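Local coordinates for protein methyltransferase (Pectobacterium atrosepticum SCRI1043, PDB 2P7I) that probably transfers methyl groups from S-adenosylmethionine to a substrate not yet identified, as a member of the Rossmann-like class of methyltransferases, at residues 95-109 / 112-126. Sequence-based numbering, arbitrary orientation.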
loop_
_atom_site.group_PDB
_atom_site.type_symbol
_atom_site.label_atom_id
_atom_site.label_comp_id
_atom_site.label_asym_id
_atom_site.label_seq_id
_atom_site.Cartn_x
_atom_site.Cartn_y
_atom_site.Cartn_z
ATOM N N PHE B 95 11.137 34.797 5.742
ATOM C CA PHE B 95 10.205 34.375 6.760
ATOM C C PHE B 95 10.700 34.690 8.170
ATOM O O PHE B 95 9.921 35.068 9.045
ATOM C CB PHE B 95 9.907 32.880 6.627
ATOM C CG PHE B 95 9.307 32.475 5.287
ATOM C CD1 PHE B 95 8.236 33.150 4.739
ATOM C CD2 PHE B 95 9.794 31.385 4.600
ATOM C CE1 PHE B 95 7.679 32.749 3.510
ATOM C CE2 PHE B 95 9.240 30.982 3.401
ATOM C CZ PHE B 95 8.189 31.668 2.850
ATOM N N GLU B 96 11.999 34.547 8.392
ATOM C CA GLU B 96 12.547 34.716 9.733
ATOM C C GLU B 96 12.469 36.159 10.221
ATOM O O GLU B 96 12.446 36.377 11.430
ATOM C CB GLU B 96 13.983 34.198 9.815
ATOM C CG GLU B 96 14.908 34.763 8.742
ATOM C CD GLU B 96 14.986 33.895 7.485
ATOM O OE1 GLU B 96 13.944 33.385 6.996
ATOM O OE2 GLU B 96 16.110 33.726 6.980
ATOM N N ASP B 97 12.408 37.119 9.294
ATOM C CA ASP B 97 12.322 38.558 9.624
ATOM C C ASP B 97 10.911 39.125 9.565
ATOM O O ASP B 97 10.698 40.275 9.924
ATOM C CB ASP B 97 13.142 39.411 8.635
ATOM C CG ASP B 97 14.549 38.899 8.419
ATOM O OD1 ASP B 97 15.202 38.466 9.398
ATOM O OD2 ASP B 97 15.005 38.943 7.254
ATOM N N ALA B 98 9.962 38.352 9.066
ATOM C CA ALA B 98 8.640 38.855 8.753
ATOM C C ALA B 98 7.873 39.231 10.016
ATOM O O ALA B 98 7.770 38.456 10.975
ATOM C CB ALA B 98 7.859 37.823 7.931
ATOM N N GLN B 99 7.340 40.444 10.007
ATOM C CA GLN B 99 6.525 40.939 11.095
ATOM C C GLN B 99 5.136 41.116 10.524
ATOM O O GLN B 99 4.903 42.020 9.736
ATOM C CB GLN B 99 7.073 42.277 11.581
ATOM C CG GLN B 99 8.493 42.194 12.113
ATOM C CD GLN B 99 8.542 41.756 13.570
ATOM O OE1 GLN B 99 8.403 42.588 14.475
ATOM N NE2 GLN B 99 8.748 40.452 13.807
ATOM N N LEU B 100 4.211 40.248 10.901
ATOM C CA LEU B 100 2.884 40.295 10.313
ATOM C C LEU B 100 1.941 41.038 11.240
ATOM O O LEU B 100 2.056 40.937 12.455
ATOM C CB LEU B 100 2.366 38.881 10.019
ATOM C CG LEU B 100 3.313 38.093 9.111
ATOM C CD1 LEU B 100 2.699 36.740 8.710
ATOM C CD2 LEU B 100 3.695 38.928 7.908
ATOM N N PRO B 101 0.985 41.762 10.668
ATOM C CA PRO B 101 0.111 42.619 11.458
ATOM C C PRO B 101 -0.960 41.901 12.242
ATOM O O PRO B 101 -1.607 42.507 13.076
ATOM C CB PRO B 101 -0.548 43.501 10.396
ATOM C CG PRO B 101 -0.563 42.676 9.170
ATOM C CD PRO B 101 0.699 41.855 9.225
ATOM N N ARG B 102 -1.120 40.611 12.001
ATOM C CA ARG B 102 -2.344 39.917 12.331
ATOM C C ARG B 102 -2.033 38.426 12.482
ATOM O O ARG B 102 -0.929 38.001 12.176
ATOM C CB ARG B 102 -3.285 40.139 11.151
ATOM C CG ARG B 102 -4.760 40.060 11.448
ATOM C CD ARG B 102 -5.552 40.991 10.504
ATOM N NE ARG B 102 -5.080 40.924 9.106
ATOM C CZ ARG B 102 -5.802 40.503 8.057
ATOM N NH1 ARG B 102 -7.066 40.116 8.194
ATOM N NH2 ARG B 102 -5.255 40.484 6.846
ATOM N N ARG B 103 -2.998 37.657 12.975
ATOM C CA ARG B 103 -2.974 36.213 12.872
ATOM C C ARG B 103 -3.973 35.766 11.796
ATOM O O ARG B 103 -4.851 36.535 11.388
ATOM C CB ARG B 103 -3.284 35.564 14.213
ATOM C CG ARG B 103 -2.142 35.690 15.211
ATOM C CD ARG B 103 -2.443 34.950 16.480
ATOM N NE ARG B 103 -1.212 34.494 17.152
ATOM C CZ ARG B 103 -0.517 35.209 18.040
ATOM N NH1 ARG B 103 -0.885 36.438 18.375
ATOM N NH2 ARG B 103 0.576 34.709 18.584
ATOM N N TYR B 104 -3.829 34.518 11.338
ATOM C CA TYR B 104 -4.507 34.057 10.132
ATOM C C TYR B 104 -5.275 32.752 10.335
ATOM O O TYR B 104 -4.819 31.813 11.035
ATOM C CB TYR B 104 -3.506 33.932 8.986
ATOM C CG TYR B 104 -2.807 35.249 8.761
ATOM C CD1 TYR B 104 -1.699 35.592 9.520
ATOM C CD2 TYR B 104 -3.304 36.192 7.857
ATOM C CE1 TYR B 104 -1.062 36.808 9.343
ATOM C CE2 TYR B 104 -2.678 37.427 7.684
ATOM C CZ TYR B 104 -1.547 37.717 8.440
ATOM O OH TYR B 104 -0.890 38.931 8.320
ATOM N N ASP B 105 -6.447 32.713 9.712
ATOM C CA ASP B 105 -7.358 31.580 9.841
ATOM C C ASP B 105 -6.926 30.386 8.999
ATOM O O ASP B 105 -7.207 29.248 9.345
ATOM C CB ASP B 105 -8.767 32.019 9.459
ATOM C CG ASP B 105 -9.258 33.140 10.343
ATOM O OD1 ASP B 105 -9.434 32.883 11.556
ATOM O OD2 ASP B 105 -9.434 34.267 9.825
ATOM N N ASN B 106 -6.243 30.679 7.897
ATOM C CA ASN B 106 -5.740 29.694 6.948
ATOM C C ASN B 106 -4.319 30.100 6.581
ATOM O O ASN B 106 -4.075 31.259 6.223
ATOM C CB ASN B 106 -6.590 29.680 5.655
ATOM C CG ASN B 106 -8.061 29.358 5.909
ATOM O OD1 ASN B 106 -8.467 28.186 5.909
ATOM N ND2 ASN B 106 -8.869 30.405 6.106
ATOM N N ILE B 107 -3.377 29.161 6.666
ATOM C CA ILE B 107 -1.990 29.427 6.234
ATOM C C ILE B 107 -1.595 28.402 5.211
ATOM O O ILE B 107 -1.802 27.205 5.437
ATOM C CB ILE B 107 -1.000 29.459 7.429
ATOM C CG1 ILE B 107 -1.436 30.572 8.403
ATOM C CG2 ILE B 107 0.444 29.681 6.905
ATOM C CD1 ILE B 107 -0.569 30.706 9.676
ATOM N N VAL B 108 -1.092 28.853 4.067
ATOM C CA VAL B 108 -0.733 27.944 2.991
ATOM C C VAL B 108 0.779 27.903 2.872
ATOM O O VAL B 108 1.414 28.947 2.732
ATOM C CB VAL B 108 -1.379 28.348 1.634
ATOM C CG1 VAL B 108 -0.747 27.538 0.472
ATOM C CG2 VAL B 108 -2.896 28.160 1.683
ATOM N N LEU B 109 1.345 26.687 2.995
ATOM C CA LEU B 109 2.785 26.471 2.767
ATOM C C LEU B 109 2.984 25.275 1.837
ATOM O O LEU B 109 3.102 24.117 2.277
ATOM C CB LEU B 109 3.541 26.307 4.094
ATOM C CG LEU B 109 5.062 26.391 4.079
ATOM C CD1 LEU B 109 5.639 27.816 3.790
ATOM C CD2 LEU B 109 5.635 25.801 5.404
ATOM N N VAL B 112 7.287 24.769 -0.303
ATOM C CA VAL B 112 8.229 25.754 0.209
ATOM C C VAL B 112 9.131 25.142 1.316
ATOM O O VAL B 112 10.330 25.436 1.350
ATOM C CB VAL B 112 7.467 26.974 0.801
ATOM C CG1 VAL B 112 8.411 27.907 1.579
ATOM C CG2 VAL B 112 6.644 27.707 -0.283
ATOM N N LEU B 113 8.570 24.296 2.204
ATOM C CA LEU B 113 9.325 23.806 3.396
ATOM C C LEU B 113 10.642 23.077 3.052
ATOM O O LEU B 113 11.643 23.174 3.790
ATOM C CB LEU B 113 8.454 22.939 4.310
ATOM C CG LEU B 113 9.073 22.634 5.669
ATOM C CD1 LEU B 113 9.146 23.897 6.532
ATOM C CD2 LEU B 113 8.306 21.454 6.338
ATOM N N GLU B 114 10.668 22.437 1.878
ATOM C CA GLU B 114 11.820 21.660 1.392
ATOM C C GLU B 114 12.989 22.543 0.973
ATOM O O GLU B 114 14.112 22.075 0.804
ATOM C CB GLU B 114 11.361 20.703 0.258
ATOM C CG GLU B 114 10.855 21.338 -1.028
ATOM C CD GLU B 114 9.380 21.746 -1.012
ATOM O OE1 GLU B 114 8.729 21.812 0.080
ATOM O OE2 GLU B 114 8.873 21.956 -2.135
ATOM N N HIS B 115 12.703 23.825 0.814
ATOM C CA HIS B 115 13.700 24.831 0.491
ATOM C C HIS B 115 14.312 25.502 1.727
ATOM O O HIS B 115 15.235 26.305 1.592
ATOM C CB HIS B 115 13.068 25.932 -0.337
ATOM C CG HIS B 115 12.772 25.557 -1.754
ATOM N ND1 HIS B 115 11.593 24.965 -2.149
ATOM C CD2 HIS B 115 13.473 25.777 -2.888
ATOM C CE1 HIS B 115 11.604 24.790 -3.464
ATOM N NE2 HIS B 115 12.733 25.280 -3.935
ATOM N N ILE B 116 13.830 25.184 2.918
ATOM C CA ILE B 116 14.232 25.897 4.143
ATOM C C ILE B 116 15.341 25.169 4.903
ATOM O O ILE B 116 15.206 23.974 5.223
ATOM C CB ILE B 116 12.976 26.078 5.061
ATOM C CG1 ILE B 116 11.886 26.822 4.291
ATOM C CG2 ILE B 116 13.307 26.865 6.380
ATOM C CD1 ILE B 116 12.325 28.211 3.912
ATOM N N ASP B 117 16.402 25.878 5.247
ATOM C CA ASP B 117 17.482 25.278 6.045
ATOM C C ASP B 117 17.050 24.791 7.431
ATOM O O ASP B 117 17.499 23.734 7.857
ATOM C CB ASP B 117 18.646 26.235 6.180
ATOM C CG ASP B 117 19.331 26.527 4.853
ATOM O OD1 ASP B 117 19.391 25.648 3.962
ATOM O OD2 ASP B 117 19.845 27.651 4.727
ATOM N N ASP B 118 16.197 25.553 8.125
ATOM C CA ASP B 118 15.667 25.181 9.438
ATOM C C ASP B 118 14.138 25.108 9.388
ATOM O O ASP B 118 13.444 26.029 9.791
ATOM C CB ASP B 118 16.129 26.204 10.476
ATOM C CG ASP B 118 15.881 25.764 11.903
ATOM O OD1 ASP B 118 15.134 24.790 12.141
ATOM O OD2 ASP B 118 16.435 26.430 12.804
ATOM N N PRO B 119 13.601 23.999 8.877
ATOM C CA PRO B 119 12.167 23.879 8.682
ATOM C C PRO B 119 11.354 23.873 9.988
ATOM O O PRO B 119 10.275 24.444 10.042
ATOM C CB PRO B 119 12.028 22.543 7.956
ATOM C CG PRO B 119 13.276 21.773 8.334
ATOM C CD PRO B 119 14.328 22.800 8.435
ATOM N N VAL B 120 11.870 23.255 11.039
ATOM C CA VAL B 120 11.168 23.276 12.316
ATOM C C VAL B 120 10.996 24.728 12.809
ATOM O O VAL B 120 9.937 25.086 13.330
ATOM C CB VAL B 120 11.856 22.389 13.384
ATOM C CG1 VAL B 120 11.126 22.539 14.732
ATOM C CG2 VAL B 120 11.853 20.936 12.905
ATOM N N ALA B 121 11.981 25.585 12.589
ATOM C CA ALA B 121 11.895 26.947 13.088
ATOM C C ALA B 121 10.797 27.751 12.352
ATOM O O ALA B 121 10.156 28.628 12.967
ATOM C CB ALA B 121 13.285 27.670 13.021
ATOM N N LEU B 122 10.584 27.466 11.064
ATOM C CA LEU B 122 9.523 28.099 10.288
ATOM C C LEU B 122 8.157 27.613 10.723
ATOM O O LEU B 122 7.250 28.419 10.942
ATOM C CB LEU B 122 9.728 27.864 8.774
ATOM C CG LEU B 122 8.609 28.367 7.826
ATOM C CD1 LEU B 122 8.337 29.883 7.962
ATOM C CD2 LEU B 122 8.879 28.055 6.327
ATOM N N LEU B 123 8.021 26.307 10.910
ATOM C CA LEU B 123 6.750 25.735 11.318
ATOM C C LEU B 123 6.391 26.228 12.729
ATOM O O LEU B 123 5.226 26.377 13.071
ATOM C CB LEU B 123 6.806 24.207 11.245
ATOM C CG LEU B 123 6.963 23.620 9.846
ATOM C CD1 LEU B 123 7.218 22.118 9.964
ATOM C CD2 LEU B 123 5.757 23.947 8.980
ATOM N N LYS B 124 7.411 26.476 13.540
ATOM C CA LYS B 124 7.229 26.977 14.901
ATOM C C LYS B 124 6.720 28.435 14.895
ATOM O O LYS B 124 5.849 28.792 15.671
ATOM C CB LYS B 124 8.516 26.806 15.711
ATOM C CG LYS B 124 8.378 27.214 17.150
ATOM C CD LYS B 124 9.661 27.063 18.000
ATOM C CE LYS B 124 9.391 27.352 19.455
ATOM N NZ LYS B 124 10.667 27.231 20.217
ATOM N N ARG B 125 7.242 29.274 14.010
ATOM C CA ARG B 125 6.690 30.612 13.849
ATOM C C ARG B 125 5.235 30.530 13.432
ATOM O O ARG B 125 4.375 31.263 13.929
ATOM C CB ARG B 125 7.431 31.396 12.785
ATOM C CG ARG B 125 8.795 31.868 13.151
ATOM C CD ARG B 125 9.099 33.203 12.455
ATOM N NE ARG B 125 8.364 34.281 13.107
ATOM C CZ ARG B 125 8.427 35.558 12.748
ATOM N NH1 ARG B 125 9.190 35.937 11.734
ATOM N NH2 ARG B 125 7.709 36.461 13.397
ATOM N N ILE B 126 4.939 29.608 12.526
ATOM C CA ILE B 126 3.584 29.462 12.061
ATOM C C ILE B 126 2.696 29.094 13.254
ATOM O O ILE B 126 1.622 29.671 13.433
ATOM C CB ILE B 126 3.467 28.407 10.970
ATOM C CG1 ILE B 126 4.126 28.885 9.685
ATOM C CG2 ILE B 126 2.020 28.058 10.710
ATOM C CD1 ILE B 126 4.197 27.739 8.595
HETATM O O HOH W 1 5.903 23.359 1.939
#
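Leu-109, on strand 104-110, pushes its two methyls into different neighbours on segment 112-126. CD1 lies 3.5 Å from Val-112 CG1, while CD2 is surrounded by side chains of Leu-113, Leu-122, Leu-123 and Ile-126, with Ile-126 CD1 at 4.0 Å. Farther back along the strand, the Ile-107 and Ile-126 side chains lie alongside one another, pointing opposite ways, and touch through Ile-107 CD1 and Ile-126 CG2 (3.8 Å). Phe-95 closes this apolar cluster: its CB sits 3.6 Å from Leu-122 CD1, Val-112 CG1 approaches the ring obliquely, and Ile-116 CD1 stands at the ring edge. Segments 106-109 and 119-126 run nearly antiparallel (163°), within the beta-alpha-beta crossover from strand 104-110 through helix 119-130 to the parallel strand 135-142.

The outer side is polar and looser. Bends about CB-CG and CG-CD (chi3 75°) carry the Arg-125 guanidinium to the 95-98 turn. NH1 meets a lone pair of Ala-98 O (3.0 Å) in the carbonyl plane, but through a bent bond (136°), and donates weakly to Phe-95 O (2.9 Å). NH2 adds a weak bond to Ala-98 O. Gln-99 and Glu-96 are exposed here, the Glu-96 carboxylate pairing with Arg-94. Beside Leu-109, a water links Leu-109 O (2.9 Å) to Leu-113 N (2.8 Å). One guanidinium serving two backbone oxygens, its NE held by Asp-129, would probably keep the turn against the helix where apolar contacts give out.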